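Local atomic coordinates of uncharacterized protein (Streptococcus mutans, PDB entry 3L7Y), a protein that is of unknown function but belongs to the haloacid dehalogenase-like hydrolases, binds magnesium and is probably a phosphatase. Residues A41-M44 with D45-L49; A284-N287 with D288-G291; N80-R83 with Q84-H88; W240-T243 with S244-M248. All blocks are in the same frame, centred on the assembly; numbering follows the deposited sequence.

In the fold
From the N terminus the four contacts follow one another in series; each closes a short local turn and none nests in or crosses another. Contact 1 (41-49) folds the chain back at the end of strand 39-42, beside the magnesium ion. Contact 3 (80-88) comes after the neighbouring strand 73-77 and touches contact 1 through D45 with N80 and M44 with L85. Contact 4 (240-248) leads from helix 229-239 into strand 247-251, on the other flank of strand 39-42, where M248 pairs with A41. Contact 2 (284-291) turns edge strand 282-283 into the last helix and packs N287 against 45-49.

Contact 1 of 4, residues A41-M44 with D45-L49; sequences ATDM and DGTFL. With MG (magnesium ion), chain B.
D43 and T47 meet with their side chains at about a right angle, the T47 hydroxyl OG1 donating to D43 OD2 over 2.9 Å. It comes in on the anti side of the carboxylate, 29° out of its plane. The same OD2 binds the magnesium ion at 2.4 Å, and having CG anti to the backbone N (chi1 179°) carries the D43 carboxylate out to the metal. D45 offers its backbone instead: its O lies 2.3 Å from the ion. Four waters and D252 OD2 complete the seven ligands.

This is the DxDGT signature of the haloacid dehalogenase fold, and most of it lies within the single helical turn, 44-48, known in this family as the squiggle. M44 O is gripped from opposite faces of its plane by T47 N and L49 N, the second bond, 2.8 Å from L49 N to M44 O, closing the wide pi-type turn. D43 O also takes two donors, F48 N from above the carbonyl plane and T42 OG1 on a lone pair. Away from the metal, M44 and F48 lie side by side and point the same way, M44 SD making an oblique Met-aromatic contact 4.7 Å from the F48 ring centroid. Bends at chi2 and chi3 curl M44 CE onto L49 CG, 3.6 Å away.

D43's two carboxylate oxygens thus have separate work: OD1 forms a salt bridge with K229, while OD2 serves both the ion and T47. T47, a second-shell residue, probably steadies the metal-bound oxygen, an arrangement consistent with a magnesium-dependent phosphatase.

Contact 2 of 4, residues A284-N287 with D288-G291; sequences AKSN and DESG
A type I beta turn built on S286 and E289 lies in the connection from strand 282-283 to helix 291-301. It is closed by E289 N donating to S286 O at 2.9 Å, from well above the carbonyl plane. S286 O has a second, weak donor in G291 N, 3.1 Å away, so one carbonyl holds both the turn and the first residue of the helix.

The S286 side chain adds a small ST turn of its own. OG sits between the backbone N and the carbonyl carbon (chi1 76°), and from there it accepts a weak bond from D288 N at 3.1 Å. E289 CG then packs on that hydroxyl, 3.4 Å from S286 OG. On the outer side K285 and E289 cross at about a right angle; K285 NZ stops 4.1 Å from E289 OE1, opposite charges that are near without forming a salt bridge. N287 and D288 run alongside each other, their amide and carboxylate planes 24° apart. A water accepts from K285 N and donates to G291 O, bridging the chain on the two flanks of the turn.

N287 is buried against the squiggle, its CB on G46 O and T47 O, while the more exposed D288 has OD1 accepting from S51 N. N287 N donates a hydrogen bond to N271 OD1. The turn therefore sits between edge strand 282-283, helix 44-48 with the loop after it, and the start of helix 291-301, with the N287 side chain about 8 Å from the magnesium ion.

Contact 3 of 4, residues N80-R83 with Q84-H88; sequences NPYR and QLREH
P81 O opens the short helix 82-86 by accepting from both Q84 N and L85 N, the L85 donor in the carbonyl plane at 3.1 Å and the Q84 donor above it, while Y82 O takes R86 N nearly along the C=O axis. P81 is the N-cap residue of this helix, which is the helical part of the beta-alpha-beta unit between strands 73-77 and 97-100 of the Rossmann-like core.

Y82 and R86 make the closest side-chain meeting. Y82 CE1 lies over one face of the R86 guanidinium, 3.2 Å from NH2, and the ring and guanidinium planes stand 69° apart. R86 gets there by a bent route: CG lies between the backbone N and the carbonyl carbon (chi1 66°), and further bends at chi2 and chi3 bring the guanidinium back along the helix. R83 runs beside R86 in the same direction, and the like-charged R83 NH1 and R86 NH1 are 4.0 Å apart; R83 NE donates to E144 O, which gives that arginine a partner of its own.

N80, just ahead of the helix, and Q84 within its first turn bring their amides together, the planes 71° apart. N80 ND2 and Q84 NE2 are two donors 3.4 Å apart, so the amides touch without bonding through these nitrogens, and N80 ND2 donates to the carboxylate of D45 instead. This links the start of the helix to the magnesium site. On the buried side L85 packs back over the turn, its CD1 3.6 Å from N80 O and its CD2 4.2 Å from N80 CB.

Contact 4 of 4, residues W240-T243 with S244-M248; sequences WNFT and SDHLM
With chi1 at -40°, H246 swings its imidazole back over the turn to T243, where ND1 meets the backbone N. T243 has OG1 between its own backbone N and carbonyl carbon (chi1 76°), which aims the hydroxyl forward at D245. The result is a compact turn gripped three times through T243. T243 N donates to H246 ND1 at 2.8 Å, almost straight and close to the imidazole plane, so the ring is met at its edge. H246 N returns a bond to T243 O at 3.0 Å, closing a type I beta turn through S244 and D245. D245 N reaches T243 OG1 over 3.1 Å, an ST turn laid on the same backbone.

F242 crosses the histidine at about a right angle. Its CB comes 3.4 Å from H246 ND1, and its ring makes an offset edge-to-face pair, the edge of F242 turned to the face of H246, with centroids 5.8 Å apart and planes at 70°. F242 also rests on V39 and L237. After the turn L247 enters strand 247-251, packing on V39 and helix 229-239, so that the loop joins that helix to the central sheet.

Because T243 N is the donor, H246 ND1 must present its lone pair to it; a neutral imidazole with its proton on NE2 is thus the likely form. The T243 N–H and the imidazole nitrogen satisfy each other, and the bond fixes the ring's rotation at the surface of the core domain.

Contact 1 of 4, residues A41-M44 with D45-L49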
# COMPACT_ATOMS: atom_id res chain seq x y z
N ALA A 41 8.06 5.68 8.34
CA ALA A 41 7.15 4.86 7.54
C ALA A 41 7.39 5.15 6.08
O ALA A 41 7.45 6.30 5.68
CB ALA A 41 5.69 5.17 7.90
N THR A 42 7.53 4.12 5.27
CA THR A 42 7.74 4.37 3.86
C THR A 42 6.87 3.54 2.94
O THR A 42 6.68 2.33 3.12
CB THR A 42 9.19 4.14 3.45
OG1 THR A 42 9.37 4.57 2.10
CG2 THR A 42 9.54 2.66 3.56
N ASP A 43 6.36 4.20 1.91
CA ASP A 43 5.79 3.49 0.78
C ASP A 43 6.90 2.66 0.11
O ASP A 43 8.09 2.94 0.31
CB ASP A 43 5.21 4.49 -0.19
CG ASP A 43 4.62 3.83 -1.40
OD1 ASP A 43 4.09 2.71 -1.26
OD2 ASP A 43 4.70 4.43 -2.48
N MET A 44 6.52 1.66 -0.69
CA MET A 44 7.50 0.79 -1.35
C MET A 44 7.73 1.11 -2.83
O MET A 44 8.72 1.77 -3.19
CB MET A 44 7.11 -0.69 -1.18
CG MET A 44 7.35 -1.20 0.22
SD MET A 44 9.11 -1.24 0.59
CE MET A 44 9.61 -2.65 -0.41
N ASP A 45 6.82 0.64 -3.69
CA ASP A 45 6.88 0.91 -5.12
C ASP A 45 6.89 2.42 -5.40
O ASP A 45 5.99 3.12 -4.98
CB ASP A 45 5.66 0.29 -5.82
CG ASP A 45 5.59 -1.22 -5.64
OD1 ASP A 45 6.62 -1.91 -5.84
OD2 ASP A 45 4.51 -1.73 -5.29
N GLY A 46 7.92 2.90 -6.10
CA GLY A 46 8.00 4.30 -6.49
C GLY A 46 8.60 5.21 -5.43
O GLY A 46 8.76 6.40 -5.65
N THR A 47 8.93 4.62 -4.28
CA THR A 47 9.40 5.36 -3.13
C THR A 47 10.66 4.70 -2.55
O THR A 47 11.77 5.06 -2.93
CB THR A 47 8.30 5.48 -2.05
OG1 THR A 47 7.13 6.09 -2.62
CG2 THR A 47 8.78 6.34 -0.87
N PHE A 48 10.49 3.73 -1.64
CA PHE A 48 11.63 2.97 -1.11
C PHE A 48 12.30 2.22 -2.26
O PHE A 48 13.53 2.19 -2.36
CB PHE A 48 11.18 2.00 -0.02
CG PHE A 48 12.32 1.27 0.70
CD1 PHE A 48 12.99 1.87 1.75
CD2 PHE A 48 12.66 -0.03 0.35
CE1 PHE A 48 14.03 1.20 2.43
CE2 PHE A 48 13.67 -0.72 1.02
CZ PHE A 48 14.37 -0.10 2.06
N LEU A 49 11.49 1.63 -3.13
CA LEU A 49 12.01 0.85 -4.25
C LEU A 49 12.34 1.75 -5.44
O LEU A 49 11.62 2.71 -5.73
CB LEU A 49 11.01 -0.22 -4.68
CG LEU A 49 10.67 -1.25 -3.59
CD1 LEU A 49 9.62 -2.24 -4.09
CD2 LEU A 49 11.96 -1.97 -3.13
MG MG B . 3.85 4.04 -4.74
O HOH W 1 3.08 1.64 -4.25
O HOH W 2 1.80 3.80 -6.13
O HOH W 3 1.92 4.67 -3.35
O HOH W 4 4.08 4.51 -7.16

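Contact 2 of 4, residues A284-N287 with D288-G291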
# COMPACT_ATOMS: atom_id res chain seq x y z
N ALA A 284 11.88 14.83 -1.13
CA ALA A 284 13.08 14.00 -1.16
C ALA A 284 13.63 13.94 -2.59
O ALA A 284 12.96 14.35 -3.53
CB ALA A 284 12.77 12.60 -0.65
N LYS A 285 14.82 13.39 -2.76
CA LYS A 285 15.25 13.01 -4.11
C LYS A 285 14.34 11.92 -4.65
O LYS A 285 13.41 11.51 -3.98
CB LYS A 285 16.71 12.54 -4.13
CG LYS A 285 17.66 13.68 -4.38
CD LYS A 285 18.01 14.39 -3.10
CE LYS A 285 19.43 14.05 -2.71
NZ LYS A 285 19.73 12.68 -3.17
N SER A 286 14.60 11.47 -5.87
CA SER A 286 13.73 10.47 -6.50
C SER A 286 14.03 9.09 -5.94
O SER A 286 15.05 8.88 -5.30
CB SER A 286 13.98 10.44 -8.00
OG SER A 286 15.19 9.77 -8.28
N ASN A 287 13.13 8.14 -6.18
CA ASN A 287 13.35 6.78 -5.74
C ASN A 287 14.54 6.16 -6.45
O ASN A 287 15.05 5.14 -6.01
CB ASN A 287 12.10 5.93 -5.93
CG ASN A 287 11.72 5.75 -7.40
OD1 ASN A 287 11.38 4.64 -7.84
ND2 ASN A 287 11.78 6.84 -8.15
N ASP A 288 14.98 6.76 -7.56
CA ASP A 288 16.14 6.24 -8.27
C ASP A 288 17.43 6.91 -7.80
O ASP A 288 18.51 6.65 -8.32
CB ASP A 288 15.97 6.39 -9.78
CG ASP A 288 15.06 5.32 -10.37
OD1 ASP A 288 15.00 4.21 -9.81
OD2 ASP A 288 14.40 5.59 -11.40
N GLU A 289 17.31 7.80 -6.82
CA GLU A 289 18.49 8.32 -6.16
C GLU A 289 18.46 8.03 -4.66
O GLU A 289 18.92 8.84 -3.86
CB GLU A 289 18.65 9.81 -6.38
CG GLU A 289 18.54 10.23 -7.83
CD GLU A 289 18.83 11.70 -8.01
OE1 GLU A 289 19.68 12.24 -7.26
OE2 GLU A 289 18.21 12.33 -8.89
N SER A 290 17.89 6.88 -4.29
CA SER A 290 17.86 6.50 -2.89
C SER A 290 17.32 7.63 -2.01
O SER A 290 17.87 7.91 -0.94
CB SER A 290 19.25 6.08 -2.41
OG SER A 290 19.56 4.78 -2.88
N GLY A 291 16.23 8.25 -2.46
CA GLY A 291 15.70 9.42 -1.79
C GLY A 291 15.33 9.18 -0.34
O GLY A 291 15.48 10.06 0.50
O HOH W 5 16.35 12.45 -0.54

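Contact 3 of 4, residues N80-R83 with Q84-H88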
# COMPACT_ATOMS: atom_id res chain seq x y z
N ASN A 80 0.52 -3.38 -1.39
CA ASN A 80 0.78 -4.80 -1.66
C ASN A 80 0.50 -5.68 -0.45
O ASN A 80 0.47 -5.19 0.69
CB ASN A 80 2.24 -5.02 -2.11
CG ASN A 80 2.61 -4.16 -3.31
OD1 ASN A 80 1.75 -3.77 -4.11
ND2 ASN A 80 3.88 -3.85 -3.44
N PRO A 81 0.30 -6.98 -0.69
CA PRO A 81 0.02 -7.88 0.43
C PRO A 81 1.27 -8.07 1.27
O PRO A 81 2.39 -7.96 0.76
CB PRO A 81 -0.38 -9.20 -0.26
CG PRO A 81 -0.82 -8.78 -1.65
CD PRO A 81 0.16 -7.67 -1.98
N TYR A 82 1.07 -8.36 2.54
CA TYR A 82 2.17 -8.58 3.46
C TYR A 82 3.14 -9.64 2.94
O TYR A 82 4.36 -9.45 2.99
CB TYR A 82 1.64 -8.97 4.83
CG TYR A 82 2.63 -9.71 5.70
CD1 TYR A 82 2.47 -11.05 6.00
CD2 TYR A 82 3.75 -9.05 6.22
CE1 TYR A 82 3.39 -11.73 6.80
CE2 TYR A 82 4.67 -9.70 7.02
CZ TYR A 82 4.49 -11.04 7.30
OH TYR A 82 5.40 -11.69 8.10
N ARG A 83 2.62 -10.74 2.41
CA ARG A 83 3.43 -11.83 1.95
C ARG A 83 4.39 -11.37 0.88
O ARG A 83 5.46 -11.87 0.79
CB ARG A 83 2.60 -13.01 1.42
CG ARG A 83 1.98 -13.87 2.48
CD ARG A 83 1.07 -15.01 1.88
NE ARG A 83 0.13 -15.41 2.89
CZ ARG A 83 0.53 -15.97 4.01
NH1 ARG A 83 1.80 -16.19 4.18
NH2 ARG A 83 -0.32 -16.31 4.95
N GLN A 84 3.99 -10.40 0.09
CA GLN A 84 4.85 -9.90 -0.97
C GLN A 84 5.85 -8.88 -0.40
O GLN A 84 6.98 -8.78 -0.88
CB GLN A 84 4.03 -9.30 -2.12
CG GLN A 84 4.85 -8.77 -3.29
CD GLN A 84 5.29 -7.31 -3.11
OE1 GLN A 84 5.35 -6.79 -1.99
NE2 GLN A 84 5.59 -6.65 -4.22
N LEU A 85 5.45 -8.15 0.64
CA LEU A 85 6.34 -7.15 1.22
C LEU A 85 7.52 -7.75 1.99
O LEU A 85 8.60 -7.16 2.04
CB LEU A 85 5.58 -6.19 2.14
CG LEU A 85 4.57 -5.30 1.43
CD1 LEU A 85 3.60 -4.72 2.43
CD2 LEU A 85 5.28 -4.22 0.64
N ARG A 86 7.31 -8.91 2.61
CA ARG A 86 8.36 -9.45 3.46
C ARG A 86 9.52 -9.94 2.61
O ARG A 86 10.66 -9.95 3.06
CB ARG A 86 7.83 -10.59 4.34
CG ARG A 86 7.44 -11.80 3.54
CD ARG A 86 7.81 -13.08 4.25
NE ARG A 86 6.90 -13.42 5.33
CZ ARG A 86 5.78 -14.12 5.17
NH1 ARG A 86 5.41 -14.53 3.96
NH2 ARG A 86 5.02 -14.40 6.22
N GLU A 87 9.22 -10.34 1.38
CA GLU A 87 10.24 -10.90 0.49
C GLU A 87 11.34 -9.87 0.21
O GLU A 87 12.47 -10.24 -0.12
CB GLU A 87 9.63 -11.33 -0.85
CG GLU A 87 8.82 -12.62 -0.81
CD GLU A 87 8.31 -13.00 -2.19
OE1 GLU A 87 8.24 -14.20 -2.49
OE2 GLU A 87 7.98 -12.10 -2.98
N HIS A 88 11.01 -8.59 0.35
CA HIS A 88 11.98 -7.53 0.10
C HIS A 88 13.00 -7.42 1.24
O HIS A 88 14.06 -6.83 1.09
CB HIS A 88 11.28 -6.17 -0.08
CG HIS A 88 10.48 -6.06 -1.35
ND1 HIS A 88 11.06 -5.85 -2.58
CD2 HIS A 88 9.14 -6.08 -1.56
CE1 HIS A 88 10.12 -5.77 -3.50
NE2 HIS A 88 8.94 -5.91 -2.91

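Contact 4 of 4, residues W240-T243 with S244-M248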
# COMPACT_ATOMS: atom_id res chain seq x y z
N TRP A 240 1.99 2.69 20.17
CA TRP A 240 3.33 2.93 20.71
C TRP A 240 3.37 4.21 21.55
O TRP A 240 4.44 4.64 21.99
CB TRP A 240 4.37 3.00 19.59
CG TRP A 240 4.48 1.75 18.80
CD1 TRP A 240 4.37 0.47 19.28
CD2 TRP A 240 4.75 1.63 17.40
NE1 TRP A 240 4.54 -0.43 18.25
CE2 TRP A 240 4.78 0.26 17.09
CE3 TRP A 240 4.98 2.56 16.38
CZ2 TRP A 240 5.02 -0.21 15.80
CZ3 TRP A 240 5.21 2.10 15.10
CH2 TRP A 240 5.22 0.72 14.82
N ASN A 241 2.21 4.80 21.76
CA ASN A 241 2.10 6.03 22.53
C ASN A 241 2.99 7.15 22.00
O ASN A 241 3.73 7.77 22.77
CB ASN A 241 2.41 5.77 23.99
CG ASN A 241 1.58 6.62 24.90
OD1 ASN A 241 0.36 6.61 24.83
ND2 ASN A 241 2.24 7.39 25.77
N PHE A 242 2.92 7.39 20.70
CA PHE A 242 3.57 8.55 20.10
C PHE A 242 2.52 9.41 19.43
O PHE A 242 1.34 9.04 19.35
CB PHE A 242 4.61 8.15 19.04
CG PHE A 242 5.69 7.25 19.55
CD1 PHE A 242 6.38 7.54 20.71
CD2 PHE A 242 6.02 6.10 18.85
CE1 PHE A 242 7.38 6.70 21.17
CE2 PHE A 242 7.02 5.24 19.30
CZ PHE A 242 7.70 5.54 20.46
N THR A 243 2.96 10.56 18.93
CA THR A 243 2.07 11.40 18.13
C THR A 243 2.64 11.58 16.74
O THR A 243 3.77 11.18 16.45
CB THR A 243 1.85 12.79 18.75
OG1 THR A 243 3.00 13.61 18.53
CG2 THR A 243 1.57 12.67 20.23
N SER A 244 1.84 12.22 15.89
CA SER A 244 2.23 12.47 14.51
C SER A 244 3.41 13.41 14.45
O SER A 244 4.03 13.57 13.40
CB SER A 244 1.04 13.04 13.74
OG SER A 244 0.64 14.26 14.32
N ASP A 245 3.74 14.05 15.57
CA ASP A 245 4.91 14.93 15.61
C ASP A 245 6.21 14.14 15.53
O ASP A 245 7.26 14.69 15.19
CB ASP A 245 4.89 15.82 16.85
CG ASP A 245 3.84 16.92 16.77
OD1 ASP A 245 3.37 17.24 15.65
OD2 ASP A 245 3.49 17.46 17.84
N HIS A 246 6.13 12.85 15.85
CA HIS A 246 7.30 11.97 15.81
C HIS A 246 7.33 11.12 14.55
O HIS A 246 8.20 10.27 14.37
CB HIS A 246 7.29 11.02 17.01
CG HIS A 246 6.85 11.66 18.29
ND1 HIS A 246 5.65 11.35 18.91
CD2 HIS A 246 7.44 12.60 19.07
CE1 HIS A 246 5.53 12.07 20.01
NE2 HIS A 246 6.60 12.83 20.13
N LEU A 247 6.35 11.33 13.68
CA LEU A 247 6.25 10.52 12.47
C LEU A 247 7.00 11.14 11.29
O LEU A 247 6.80 12.31 10.95
CB LEU A 247 4.78 10.26 12.12
CG LEU A 247 4.54 9.38 10.89
CD1 LEU A 247 5.22 8.02 11.05
CD2 LEU A 247 3.06 9.19 10.63
N MET A 248 7.89 10.36 10.69
CA MET A 248 8.47 10.69 9.40
C MET A 248 7.94 9.67 8.40
O MET A 248 7.92 8.47 8.70
CB MET A 248 10.00 10.63 9.47
CG MET A 248 10.70 10.71 8.11
SD MET A 248 12.49 10.40 8.25
CE MET A 248 13.02 11.99 8.89